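Local coordinates for tRNA nucleotidyl transferase-related protein (Thermotoga maritima, PDB 3H38) that probably transfers CMP and AMP units to the 3' end of tRNA as a CCA-adding nucleotidyltransferase, using magnesium and nucleoside triphosphates, at residues Gln2-Val7 / Leu147-Phe152; Lys9-Arg14 / Arg45-Gly50; Met35-Val40 / Ile58-Asn63. All blocks are in the same frame, centred on the assembly; numbering follows the deposited sequence.

Contact 1 of 3, residues Gln2-Val7 / Leu147-Phe152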
ATOM      1  N   GLN A   2      18.637 -13.044  27.331  1.00 48.40           N
ATOM      2  CA  GLN A   2      18.523 -11.769  28.020  1.00 47.25           C
ATOM      3  C   GLN A   2      17.242 -11.020  27.654  1.00 47.54           C
ATOM      4  O   GLN A   2      16.942 -10.827  26.465  1.00 45.15           O
ATOM      5  CB  GLN A   2      19.742 -10.889  27.742  1.00 42.29           C
ATOM      6  CG  GLN A   2      19.852  -9.714  28.706  1.00 41.98           C
ATOM      7  CD  GLN A   2      21.164  -8.967  28.571  1.00 45.22           C
ATOM      8  OE1 GLN A   2      22.101  -9.432  27.921  1.00 47.01           O
ATOM      9  NE2 GLN A   2      21.228  -7.797  29.172  1.00 39.15           N
ATOM     10  N   ILE A   3      16.523 -10.592  28.659  1.00 41.44           N
ATOM     11  CA  ILE A   3      15.338  -9.832  28.478  1.00 35.85           C
ATOM     12  C   ILE A   3      15.564  -8.357  28.639  1.00 41.35           C
ATOM     13  O   ILE A   3      15.183  -7.582  27.817  1.00 37.38           O
ATOM     14  CB  ILE A   3      14.297 -10.335  29.405  1.00 42.62           C
ATOM     15  CG1 ILE A   3      14.237 -11.835  29.259  1.00 40.56           C
ATOM     16  CG2 ILE A   3      12.994  -9.660  29.142  1.00 37.67           C
ATOM     17  CD1 ILE A   3      13.173 -12.408  29.978  1.00 50.31           C
ATOM     18  N   PHE A   4      16.228  -7.982  29.701  1.00 40.04           N
ATOM     19  CA  PHE A   4      16.455  -6.565  29.985  1.00 36.09           C
ATOM     20  C   PHE A   4      17.890  -6.125  29.685  1.00 41.08           C
ATOM     21  O   PHE A   4      18.860  -6.807  30.019  1.00 34.49           O
ATOM     22  CB  PHE A   4      16.076  -6.227  31.427  1.00 35.73           C
ATOM     23  CG  PHE A   4      14.792  -6.866  31.884  1.00 27.74           C
ATOM     24  CD1 PHE A   4      14.808  -8.063  32.580  1.00 32.02           C
ATOM     25  CD2 PHE A   4      13.573  -6.282  31.596  1.00 25.05           C
ATOM     26  CE1 PHE A   4      13.627  -8.659  32.995  1.00 38.02           C
ATOM     27  CE2 PHE A   4      12.383  -6.865  32.007  1.00 25.44           C
ATOM     28  CZ  PHE A   4      12.406  -8.051  32.716  1.00 28.42           C
ATOM     29  N   ARG A   5      18.002  -4.967  29.049  1.00 43.78           N
ATOM     30  CA  ARG A   5      19.265  -4.481  28.526  1.00 33.44           C
ATOM     31  C   ARG A   5      19.246  -2.944  28.572  1.00 28.26           C
ATOM     32  O   ARG A   5      18.219  -2.322  28.321  1.00 31.33           O
ATOM     33  CB  ARG A   5      19.413  -4.998  27.101  1.00 32.59           C
ATOM     34  CG  ARG A   5      20.639  -4.546  26.373  1.00 45.55           C
ATOM     35  CD  ARG A   5      20.632  -5.079  24.936  1.00 44.76           C
ATOM     36  NE  ARG A   5      20.206  -6.478  24.846  1.00 33.95           N
ATOM     37  CZ  ARG A   5      21.024  -7.510  24.643  1.00 43.95           C
ATOM     38  NH1 ARG A   5      22.334  -7.325  24.491  1.00 43.70           N
ATOM     39  NH2 ARG A   5      20.527  -8.736  24.573  1.00 44.73           N
ATOM     40  N   ASP A   6      20.361  -2.322  28.938  1.00 39.49           N
ATOM     41  CA  ASP A   6      20.382  -0.867  29.081  1.00 33.66           C
ATOM     42  C   ASP A   6      20.741  -0.288  27.723  1.00 32.42           C
ATOM     43  O   ASP A   6      21.884  -0.461  27.264  1.00 27.50           O
ATOM     44  CB  ASP A   6      21.447  -0.481  30.109  1.00 41.07           C
ATOM     45  CG  ASP A   6      21.469   1.016  30.418  1.00 49.81           C
ATOM     46  OD1 ASP A   6      22.298   1.424  31.256  1.00 50.26           O
ATOM     47  OD2 ASP A   6      20.665   1.782  29.845  1.00 52.92           O
ATOM     48  N   VAL A   7      19.783   0.371  27.068  1.00 27.62           N
ATOM     49  CA  VAL A   7      20.062   0.960  25.749  1.00 27.96           C
ATOM     50  C   VAL A   7      20.123   2.480  25.800  1.00 38.38           C
ATOM     51  O   VAL A   7      19.904   3.155  24.792  1.00 43.43           O
ATOM     52  CB  VAL A   7      19.075   0.516  24.641  1.00 34.82           C
ATOM     53  CG1 VAL A   7      19.121  -1.001  24.436  1.00 43.66           C
ATOM     54  CG2 VAL A   7      17.671   0.995  24.920  1.00 21.67           C
ATOM     55  N   LEU A 147      15.667   1.279  29.474  1.00 24.27           N
ATOM     56  CA  LEU A 147      15.641  -0.169  29.665  1.00 26.85           C
ATOM     57  C   LEU A 147      14.933  -0.871  28.511  1.00 31.36           C
ATOM     58  O   LEU A 147      13.744  -0.666  28.287  1.00 30.26           O
ATOM     59  CB  LEU A 147      14.940  -0.551  30.987  1.00 23.08           C
ATOM     60  CG  LEU A 147      15.107  -2.044  31.325  1.00 30.78           C
ATOM     61  CD1 LEU A 147      16.577  -2.457  31.406  1.00 34.54           C
ATOM     62  CD2 LEU A 147      14.396  -2.422  32.607  1.00 33.98           C
ATOM     63  N   LEU A 148      15.664  -1.704  27.783  1.00 29.80           N
ATOM     64  CA  LEU A 148      15.068  -2.476  26.715  1.00 26.58           C
ATOM     65  C   LEU A 148      14.362  -3.621  27.426  1.00 35.71           C
ATOM     66  O   LEU A 148      14.960  -4.347  28.252  1.00 29.01           O
ATOM     67  CB  LEU A 148      16.132  -3.024  25.755  1.00 26.94           C
ATOM     68  CG  LEU A 148      15.892  -3.217  24.240  1.00 28.20           C
ATOM     69  CD1 LEU A 148      16.541  -4.509  23.763  1.00 32.38           C
ATOM     70  CD2 LEU A 148      14.436  -3.144  23.775  1.00 20.94           C
ATOM     71  N   ILE A 149      13.076  -3.764  27.135  1.00 28.69           N
ATOM     72  CA  ILE A 149      12.349  -4.914  27.618  1.00 22.91           C
ATOM     73  C   ILE A 149      12.032  -5.771  26.424  1.00 23.82           C
ATOM     74  O   ILE A 149      11.259  -5.376  25.539  1.00 29.06           O
ATOM     75  CB  ILE A 149      11.071  -4.533  28.328  1.00 33.81           C
ATOM     76  CG1 ILE A 149      11.400  -3.803  29.636  1.00 32.10           C
ATOM     77  CG2 ILE A 149      10.253  -5.787  28.597  1.00 27.72           C
ATOM     78  CD1 ILE A 149      10.426  -2.736  29.940  1.00 26.71           C
ATOM     79  N   ASP A 150      12.685  -6.923  26.381  1.00 25.63           N
ATOM     80  CA  ASP A 150      12.602  -7.800  25.229  1.00 35.40           C
ATOM     81  C   ASP A 150      12.342  -9.244  25.664  1.00 35.05           C
ATOM     82  O   ASP A 150      13.256 -10.016  25.944  1.00 36.28           O
ATOM     83  CB  ASP A 150      13.858  -7.675  24.377  1.00 31.46           C
ATOM     84  CG  ASP A 150      13.901  -8.684  23.256  1.00 31.18           C
ATOM     85  OD1 ASP A 150      15.003  -9.151  22.953  1.00 39.51           O
ATOM     86  OD2 ASP A 150      12.840  -9.036  22.700  1.00 45.77           O
ATOM     87  N   PHE A 151      11.067  -9.589  25.728  1.00 33.87           N
ATOM     88  CA  PHE A 151      10.667 -10.851  26.315  1.00 27.96           C
ATOM     89  C   PHE A 151      10.909 -11.955  25.312  1.00 31.15           C
ATOM     90  O   PHE A 151      11.078 -13.112  25.697  1.00 37.31           O
ATOM     91  CB  PHE A 151       9.172 -10.815  26.729  1.00 20.91           C
ATOM     92  CG  PHE A 151       8.866  -9.867  27.866  1.00 31.63           C
ATOM     93  CD1 PHE A 151       9.245 -10.188  29.176  1.00 37.58           C
ATOM     94  CD2 PHE A 151       8.200  -8.662  27.638  1.00 20.44           C
ATOM     95  CE1 PHE A 151       8.976  -9.318  30.259  1.00 28.81           C
ATOM     96  CE2 PHE A 151       7.924  -7.796  28.715  1.00 43.93           C
ATOM     97  CZ  PHE A 151       8.319  -8.130  30.037  1.00 31.20           C
ATOM     98  N   PHE A 152      10.952 -11.597  24.025  1.00 24.28           N
ATOM     99  CA  PHE A 152      10.753 -12.605  22.986  1.00 23.32           C
ATOM    100  C   PHE A 152      11.903 -12.956  22.047  1.00 31.72           C
ATOM    101  O   PHE A 152      11.725 -13.788  21.152  1.00 33.77           O
ATOM    102  CB  PHE A 152       9.468 -12.297  22.203  1.00 31.50           C
ATOM    103  CG  PHE A 152       8.293 -11.913  23.091  1.00 27.11           C
ATOM    104  CD1 PHE A 152       7.622 -12.874  23.815  1.00 19.25           C
ATOM    105  CD2 PHE A 152       7.857 -10.587  23.182  1.00 24.47           C
ATOM    106  CE1 PHE A 152       6.529 -12.521  24.638  1.00 25.44           C
ATOM    107  CE2 PHE A 152       6.772 -10.238  23.987  1.00 32.65           C
ATOM    108  CZ  PHE A 152       6.113 -11.205  24.715  1.00 27.02           C
TER
HETATM  109  O   HOH W   1      15.012 -12.009  24.999  1.00 26.99           O
HETATM  110  O   HOH W   2      17.233  -8.942  24.686  1.00 48.62           O
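L148 and R5 face each other as the hydrogen-bonded pair of an antiparallel ladder. L148 N reaches R5 O at 2.7 Å in a nearly straight bond (167°), and R5 N returns a longer one of 3.2 Å to L148 O. That oxygen is approached by F4 as well, through a CA-H contact. Beyond the backbone, L148 CB packs 3.8 Å from V7 CG1, where the two side chains cross obliquely.

I3 carries the register past the strand end, its carbonyl oxygen accepting from D150 N at 3.0 Å. Its CG2, anti to the backbone N, is placed to serve two rings. It lies 3.8 Å from F151 CD1 and also rests over the centre of the F4 ring, 3.9 Å above the plane. F4 is thus met on one face by I3, while at its edge, in the ring plane, I149 CG1 stands 3.8 Å from F4 CD2. F4 CB leans on L147 CD1.

Two waters link Q2 to D150. Both donate to Q2 O, one bridging to D150 O and the other to D150 OD1. The D150 carboxylate is further fixed by G154 N at OD2 and Y155 N at OD1.

Strand 4-6 is an outermost strand of the mixed sheet, added beside 147-149, which pairs in turn with strand 137-139. V7 occupies the N-cap position of helix 8-14 and, like L148, touches I138, whereas F151 packs against helix 122-127 and R5 makes a cation-pi contact with Y155 of helix 154-159.

Contact 2 of 3, residues Lys9-Arg14 / Arg45-Gly50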
ATOM      1  N   LYS A   9      22.722   4.597  26.209  1.00 35.38           N
ATOM      2  CA  LYS A   9      23.739   5.182  25.381  1.00 25.41           C
ATOM      3  C   LYS A   9      23.281   5.253  23.961  1.00 34.00           C
ATOM      4  O   LYS A   9      23.366   6.288  23.355  1.00 44.77           O
ATOM      5  CB  LYS A   9      25.005   4.383  25.459  1.00 24.22           C
ATOM      6  CG  LYS A   9      25.829   4.641  26.643  1.00 33.94           C
ATOM      7  CD  LYS A   9      26.982   3.700  26.682  1.00 50.13           C
ATOM      8  CE  LYS A   9      26.550   2.324  27.106  1.00 67.82           C
ATOM      9  NZ  LYS A   9      27.435   1.659  28.093  1.00 68.84           N
ATOM     10  N   LEU A  10      22.716   4.174  23.463  1.00 34.11           N
ATOM     11  CA  LEU A  10      22.226   4.093  22.121  1.00 30.82           C
ATOM     12  C   LEU A  10      21.161   5.137  21.849  1.00 33.28           C
ATOM     13  O   LEU A  10      21.150   5.707  20.813  1.00 39.27           O
ATOM     14  CB  LEU A  10      21.694   2.697  21.895  1.00 34.38           C
ATOM     15  CG  LEU A  10      21.601   2.011  20.545  1.00 41.55           C
ATOM     16  CD1 LEU A  10      20.269   1.550  20.200  1.00 48.80           C
ATOM     17  CD2 LEU A  10      22.224   2.765  19.435  1.00 28.32           C
ATOM     18  N   LEU A  11      20.289   5.405  22.793  1.00 26.93           N
ATOM     19  CA  LEU A  11      19.245   6.410  22.612  1.00 29.11           C
ATOM     20  C   LEU A  11      19.846   7.801  22.491  1.00 44.44           C
ATOM     21  O   LEU A  11      19.460   8.575  21.609  1.00 41.55           O
ATOM     22  CB  LEU A  11      18.262   6.398  23.786  1.00 41.14           C
ATOM     23  CG  LEU A  11      17.178   5.321  23.905  1.00 38.71           C
ATOM     24  CD1 LEU A  11      16.690   5.262  25.333  1.00 25.48           C
ATOM     25  CD2 LEU A  11      15.994   5.557  22.952  1.00 35.76           C
ATOM     26  N   VAL A  12      20.777   8.132  23.391  1.00 45.26           N
ATOM     27  CA  VAL A  12      21.355   9.471  23.377  1.00 44.91           C
ATOM     28  C   VAL A  12      22.163   9.653  22.096  1.00 45.85           C
ATOM     29  O   VAL A  12      22.178  10.735  21.504  1.00 44.76           O
ATOM     30  CB  VAL A  12      22.182   9.815  24.668  1.00 51.17           C
ATOM     31  CG1 VAL A  12      21.672   9.015  25.852  1.00 49.78           C
ATOM     32  CG2 VAL A  12      23.653   9.567  24.458  1.00 53.08           C
ATOM     33  N   GLU A  13      22.804   8.580  21.650  1.00 49.41           N
ATOM     34  CA  GLU A  13      23.509   8.621  20.380  1.00 46.64           C
ATOM     35  C   GLU A  13      22.536   8.865  19.216  1.00 52.99           C
ATOM     36  O   GLU A  13      22.680   9.829  18.474  1.00 57.63           O
ATOM     37  CB  GLU A  13      24.325   7.351  20.144  1.00 37.18           C
ATOM     38  CG  GLU A  13      25.315   7.551  19.009  1.00 49.87           C
ATOM     39  CD  GLU A  13      25.619   6.292  18.192  1.00 61.59           C
ATOM     40  OE1 GLU A  13      25.768   5.197  18.785  1.00 72.56           O
ATOM     41  OE2 GLU A  13      25.730   6.414  16.947  1.00 55.99           O
ATOM     42  N   ARG A  14      21.539   8.026  19.042  1.00 45.91           N
ATOM     43  CA  ARG A  14      20.709   8.097  17.867  1.00 50.93           C
ATOM     44  C   ARG A  14      19.535   9.043  17.852  1.00 46.81           C
ATOM     45  O   ARG A  14      19.114   9.437  16.815  1.00 49.05           O
ATOM     46  CB  ARG A  14      20.239   6.707  17.544  1.00 54.26           C
ATOM     47  CG  ARG A  14      21.325   5.706  17.612  1.00 59.29           C
ATOM     48  CD  ARG A  14      21.167   4.756  16.505  1.00 83.98           C
ATOM     49  NE  ARG A  14      22.441   4.308  15.982  1.00 99.14           N
ATOM     50  CZ  ARG A  14      22.768   3.039  15.839  1.00105.44           C
ATOM     51  NH1 ARG A  14      21.912   2.094  16.177  1.00109.51           N
ATOM     52  NH2 ARG A  14      23.946   2.710  15.360  1.00103.83           N
ATOM     53  N   ARG A  45      12.401  -1.099  17.210  1.00 28.58           N
ATOM     54  CA  ARG A  45      12.995  -1.829  16.104  1.00 30.94           C
ATOM     55  C   ARG A  45      13.949  -0.913  15.325  1.00 31.69           C
ATOM     56  O   ARG A  45      15.141  -1.215  15.151  1.00 29.64           O
ATOM     57  CB  ARG A  45      11.875  -2.291  15.177  1.00 29.21           C
ATOM     58  CG  ARG A  45      12.292  -3.192  14.005  1.00 21.39           C
ATOM     59  CD  ARG A  45      11.127  -3.229  12.990  1.00 32.57           C
ATOM     60  NE  ARG A  45      10.820  -1.882  12.494  1.00 34.45           N
ATOM     61  CZ  ARG A  45       9.592  -1.431  12.228  1.00 38.12           C
ATOM     62  NH1 ARG A  45       8.519  -2.220  12.395  1.00 33.44           N
ATOM     63  NH2 ARG A  45       9.436  -0.182  11.804  1.00 31.86           N
ATOM     64  N   ASP A  46      13.405   0.223  14.887  1.00 26.17           N
ATOM     65  CA  ASP A  46      14.132   1.182  14.075  1.00 33.71           C
ATOM     66  C   ASP A  46      15.369   1.715  14.797  1.00 38.48           C
ATOM     67  O   ASP A  46      16.455   1.756  14.218  1.00 42.49           O
ATOM     68  CB  ASP A  46      13.188   2.288  13.596  1.00 30.36           C
ATOM     69  CG  ASP A  46      12.106   1.750  12.619  1.00 45.99           C
ATOM     70  OD1 ASP A  46      12.332   0.683  12.002  1.00 42.23           O
ATOM     71  OD2 ASP A  46      11.029   2.374  12.462  1.00 47.05           O
ATOM     72  N   LEU A  47      15.225   2.065  16.071  1.00 29.11           N
ATOM     73  CA  LEU A  47      16.374   2.506  16.867  1.00 33.98           C
ATOM     74  C   LEU A  47      17.509   1.490  16.789  1.00 37.11           C
ATOM     75  O   LEU A  47      18.660   1.845  16.500  1.00 42.31           O
ATOM     76  CB  LEU A  47      15.991   2.780  18.341  1.00 31.94           C
ATOM     77  CG  LEU A  47      17.154   3.153  19.281  1.00 33.20           C
ATOM     78  CD1 LEU A  47      17.704   4.518  18.935  1.00 25.40           C
ATOM     79  CD2 LEU A  47      16.728   3.131  20.736  1.00 30.44           C
ATOM     80  N   LEU A  48      17.186   0.227  17.042  1.00 33.06           N
ATOM     81  CA  LEU A  48      18.214  -0.815  17.108  1.00 34.57           C
ATOM     82  C   LEU A  48      18.829  -1.090  15.717  1.00 45.20           C
ATOM     83  O   LEU A  48      20.016  -1.394  15.612  1.00 48.08           O
ATOM     84  CB  LEU A  48      17.643  -2.090  17.729  1.00 37.02           C
ATOM     85  CG  LEU A  48      17.214  -1.992  19.213  1.00 42.14           C
ATOM     86  CD1 LEU A  48      16.483  -3.222  19.665  1.00 28.71           C
ATOM     87  CD2 LEU A  48      18.424  -1.749  20.145  1.00 37.75           C
ATOM     88  N   LEU A  49      18.023  -0.976  14.659  1.00 42.75           N
ATOM     89  CA  LEU A  49      18.535  -1.089  13.278  1.00 42.96           C
ATOM     90  C   LEU A  49      19.261   0.171  12.835  1.00 46.83           C
ATOM     91  O   LEU A  49      19.892   0.188  11.787  1.00 45.58           O
ATOM     92  CB  LEU A  49      17.413  -1.402  12.271  1.00 26.70           C
ATOM     93  CG  LEU A  49      16.884  -2.835  12.388  1.00 37.04           C
ATOM     94  CD1 LEU A  49      15.605  -3.033  11.598  1.00 32.02           C
ATOM     95  CD2 LEU A  49      17.974  -3.864  11.999  1.00 29.69           C
ATOM     96  N   GLY A  50      19.178   1.220  13.648  1.00 49.87           N
ATOM     97  CA  GLY A  50      19.756   2.499  13.295  1.00 33.10           C
ATOM     98  C   GLY A  50      19.012   3.125  12.131  1.00 47.23           C
ATOM     99  O   GLY A  50      19.628   3.676  11.212  1.00 56.84           O
TER
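L10 and L47 reach toward each other tip to tip, L10 CD1 stopping 3.6 Å from L47 CG. The same methyl of L10 meets L48 CD2 at 3.8 Å, those two side chains crossing at about a right angle. The fork of L47 is divided between two other neighbours: CD2 lies 3.4 Å from L11 CD2, again roughly perpendicular, while CD1 packs 3.6 Å from R14 CB. CG of L47 stands anti to its backbone N (chi1 176°), which carries CG toward helix 8-14. An alanine in place of L47 would probably open a gap between the helices, leaving L11 CD2 and R14 CB without their L47 methyls and L10 CD1 with L48 alone across the contact.

R14, poorly ordered, bends round to donate from NH1 to L47 O at 3.3 Å. That oxygen also accepts from G50 N, within the Schellman motif that ends helix 42-49, and G50 CA lies over one face of the guanidinium.

The two helix segments run at 82° to each other, their axes 10.5 Å apart at closest approach. Helix 42-49 bears R45 and D46, salt-bridged neighbours that match the Arg-Asp of the GG-x-VRD signature of class II CCA-adding enzymes and their poly(A) polymerase relatives; R45 is a CTP- and ATP-binding residue of the head domain.

Contact 3 of 3, residues Met35-Val40 / Ile58-Asn63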
ATOM      1  N   MET A  35       2.028   5.654  36.807  1.00 43.61           N
ATOM      2  CA  MET A  35       1.891   4.760  35.652  1.00 35.30           C
ATOM      3  C   MET A  35       3.271   4.458  35.085  1.00 33.62           C
ATOM      4  O   MET A  35       4.059   5.374  34.854  1.00 33.03           O
ATOM      5  CB  MET A  35       1.057   5.422  34.568  1.00 21.94           C
ATOM      6  CG  MET A  35      -0.436   5.598  34.919  1.00 12.30           C
ATOM      7  SD  MET A  35      -1.230   6.490  33.589  1.00 35.66           S
ATOM      8  CE  MET A  35      -2.502   7.435  34.451  1.00 45.18           C
ATOM      9  N   PRO A  36       3.591   3.172  34.892  1.00 34.52           N
ATOM     10  CA  PRO A  36       4.804   2.842  34.117  1.00 34.82           C
ATOM     11  C   PRO A  36       4.658   3.276  32.660  1.00 27.19           C
ATOM     12  O   PRO A  36       3.643   2.958  32.054  1.00 36.86           O
ATOM     13  CB  PRO A  36       4.884   1.318  34.220  1.00 33.30           C
ATOM     14  CG  PRO A  36       4.122   0.999  35.528  1.00 28.96           C
ATOM     15  CD  PRO A  36       2.994   1.992  35.540  1.00 23.97           C
ATOM     16  N   VAL A  37       5.638   4.007  32.129  1.00 29.62           N
ATOM     17  CA  VAL A  37       5.588   4.505  30.754  1.00 32.88           C
ATOM     18  C   VAL A  37       6.618   3.830  29.832  1.00 33.74           C
ATOM     19  O   VAL A  37       7.760   3.619  30.229  1.00 34.10           O
ATOM     20  CB  VAL A  37       5.820   6.020  30.697  1.00 29.25           C
ATOM     21  CG1 VAL A  37       5.411   6.546  29.343  1.00 29.46           C
ATOM     22  CG2 VAL A  37       5.023   6.714  31.759  1.00 37.64           C
ATOM     23  N   TYR A  38       6.206   3.516  28.600  1.00 30.34           N
ATOM     24  CA  TYR A  38       7.081   2.894  27.604  1.00 25.75           C
ATOM     25  C   TYR A  38       6.892   3.422  26.172  1.00 30.92           C
ATOM     26  O   TYR A  38       5.778   3.733  25.730  1.00 27.35           O
ATOM     27  CB  TYR A  38       6.820   1.392  27.520  1.00 29.41           C
ATOM     28  CG  TYR A  38       6.650   0.665  28.821  1.00 31.62           C
ATOM     29  CD1 TYR A  38       5.446   0.676  29.482  1.00 24.52           C
ATOM     30  CD2 TYR A  38       7.697  -0.076  29.366  1.00 35.97           C
ATOM     31  CE1 TYR A  38       5.280  -0.014  30.671  1.00 39.26           C
ATOM     32  CE2 TYR A  38       7.544  -0.757  30.557  1.00 32.60           C
ATOM     33  CZ  TYR A  38       6.336  -0.727  31.205  1.00 31.59           C
ATOM     34  OH  TYR A  38       6.178  -1.425  32.379  1.00 29.00           O
ATOM     35  N   VAL A  39       7.989   3.462  25.426  1.00 29.29           N
ATOM     36  CA  VAL A  39       7.898   3.609  23.986  1.00 30.50           C
ATOM     37  C   VAL A  39       8.001   2.188  23.410  1.00 31.56           C
ATOM     38  O   VAL A  39       8.735   1.345  23.945  1.00 33.32           O
ATOM     39  CB  VAL A  39       8.976   4.573  23.441  1.00 26.21           C
ATOM     40  CG1 VAL A  39      10.354   3.951  23.534  1.00 35.11           C
ATOM     41  CG2 VAL A  39       8.645   4.995  22.013  1.00 29.55           C
ATOM     42  N   VAL A  40       7.218   1.893  22.372  1.00 25.25           N
ATOM     43  CA  VAL A  40       7.099   0.512  21.899  1.00 25.96           C
ATOM     44  C   VAL A  40       7.187   0.376  20.378  1.00 38.54           C
ATOM     45  O   VAL A  40       7.077   1.360  19.644  1.00 30.32           O
ATOM     46  CB  VAL A  40       5.753  -0.089  22.328  1.00 26.98           C
ATOM     47  CG1 VAL A  40       5.631  -0.081  23.835  1.00 24.83           C
ATOM     48  CG2 VAL A  40       4.606   0.697  21.711  1.00 35.93           C
ATOM     49  N   ILE A  58       3.411   5.898  22.588  1.00 36.01           N
ATOM     50  CA  ILE A  58       3.528   5.639  24.037  1.00 35.19           C
ATOM     51  C   ILE A  58       2.542   4.643  24.628  1.00 39.55           C
ATOM     52  O   ILE A  58       1.335   4.735  24.398  1.00 38.79           O
ATOM     53  CB  ILE A  58       3.435   6.932  24.876  1.00 36.24           C
ATOM     54  CG1 ILE A  58       4.508   7.919  24.449  1.00 33.39           C
ATOM     55  CG2 ILE A  58       3.662   6.617  26.324  1.00 33.43           C
ATOM     56  CD1 ILE A  58       5.893   7.318  24.552  1.00 39.97           C
ATOM     57  N   VAL A  59       3.069   3.703  25.411  1.00 33.74           N
ATOM     58  CA  VAL A  59       2.220   2.771  26.148  1.00 37.07           C
ATOM     59  C   VAL A  59       2.288   2.969  27.685  1.00 33.43           C
ATOM     60  O   VAL A  59       3.379   3.023  28.286  1.00 29.53           O
ATOM     61  CB  VAL A  59       2.516   1.315  25.730  1.00 36.97           C
ATOM     62  CG1 VAL A  59       1.632   0.348  26.473  1.00 32.39           C
ATOM     63  CG2 VAL A  59       2.284   1.159  24.250  1.00 43.79           C
ATOM     64  N   VAL A  60       1.126   3.111  28.323  1.00 24.61           N
ATOM     65  CA  VAL A  60       1.132   3.297  29.783  1.00 25.32           C
ATOM     66  C   VAL A  60       0.417   2.144  30.466  1.00 34.09           C
ATOM     67  O   VAL A  60      -0.552   1.600  29.924  1.00 27.09           O
ATOM     68  CB  VAL A  60       0.516   4.646  30.227  1.00 28.09           C
ATOM     69  CG1 VAL A  60       1.345   5.839  29.692  1.00 20.02           C
ATOM     70  CG2 VAL A  60      -0.915   4.749  29.770  1.00 36.09           C
ATOM     71  N   GLU A  61       0.931   1.712  31.611  1.00 32.18           N
ATOM     72  CA  GLU A  61       0.165   0.769  32.419  1.00 39.87           C
ATOM     73  C   GLU A  61      -0.713   1.582  33.365  1.00 37.55           C
ATOM     74  O   GLU A  61      -0.371   1.774  34.538  1.00 37.85           O
ATOM     75  CB  GLU A  61       1.058  -0.167  33.222  1.00 37.49           C
ATOM     76  CG  GLU A  61       1.823  -1.179  32.409  1.00 39.13           C
ATOM     77  CD  GLU A  61       2.408  -2.247  33.306  1.00 54.04           C
ATOM     78  OE1 GLU A  61       3.385  -2.909  32.895  1.00 54.85           O
ATOM     79  OE2 GLU A  61       1.884  -2.408  34.436  1.00 60.84           O
ATOM     80  N   GLY A  62      -1.819   2.082  32.822  1.00 28.66           N
ATOM     81  CA  GLY A  62      -2.786   2.850  33.566  1.00 31.15           C
ATOM     82  C   GLY A  62      -3.733   3.466  32.576  1.00 39.32           C
ATOM     83  O   GLY A  62      -3.778   3.025  31.433  1.00 31.10           O
ATOM     84  N   ASN A  63      -4.458   4.497  33.001  1.00 44.08           N
ATOM     85  CA  ASN A  63      -5.485   5.121  32.176  1.00 45.61           C
ATOM     86  C   ASN A  63      -4.886   6.134  31.192  1.00 45.98           C
ATOM     87  O   ASN A  63      -4.365   7.170  31.593  1.00 45.21           O
ATOM     88  CB  ASN A  63      -6.538   5.775  33.087  1.00 48.82           C
ATOM     89  CG  ASN A  63      -7.690   6.400  32.311  1.00 58.00           C
ATOM     90  OD1 ASN A  63      -8.838   5.960  32.433  1.00 59.45           O
ATOM     91  ND2 ASN A  63      -7.393   7.439  31.518  1.00 47.58           N
TER
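Y38 O is gripped by V59 N at 2.7 Å, almost straight (172°), and is approached in addition by the CA-H of I58. The return bond of this antiparallel pair, Y38 N to V59 O, measures 2.9 Å. One step further, E61 N donates to P36 O at 3.0 Å, with the CA-H of V60 beside it.

The Y38 ring stays close to the partner strand: V59 O meets its edge, in plane, 3.3 Å from CD1. At the far end of the ring, Y38 OH lies 3.2 Å from E61 OE1, with ring and carboxylate planes 22° apart. OE1 accepts a hydrogen bond from I122 N, at the start of helix 122-127, which probably helps to settle the carboxylate there. E61 CB in turn packs on the P36 ring, and E61 itself is the centre of an inverse gamma turn.

On the face bearing V37, V39, I58 and V60, V37 CG1 sits 3.5 Å from I58 CG2, and the V37 and V60 side chains lie side by side, pointing the same way. F67 of helix 64-72 touches both V37 and V60. On the Y38 and V59 face, I122 touches both of these residues. V40 and V59 cross at about a right angle, V40 CG2 coming within 3.5 Å of V59 CG2. Past the strands, M35 CG passes 3.9 Å from G62 CA, where a CB on G62 would clash.

Backbone bonds thus supply the polar grip while branched aliphatic side chains line the V37 and V60 face, and the Y38 ring joins V59 on the other. Such a ladder is likely to hold its register firmly, consistent with its place beside D57, a magnesium ligand, and R129, an ATP-binding residue that V40 touches.

Overall arrangement
All three contacts belong to the N-terminal catalytic part of the chain. Contacts 1 and 3 are antiparallel ladders of the same mixed sheet, with strand 137-139 lying between them. Contact 3 is the buried one, largely aliphatic in its side chains, whereas contact 1, at the sheet margin, admits waters and charged groups and leaves F4 exposed. They still meet where I149 CD1 packs 3.5 Å from Y38 CE2. Contact 2 instead joins helices by leucine packing, with an arginine at its exposed side. Strand 4-6 leads directly into helix 8-14, and helix 42-49 connects the two strands of contact 3; L48 also touches L148 of contact 1.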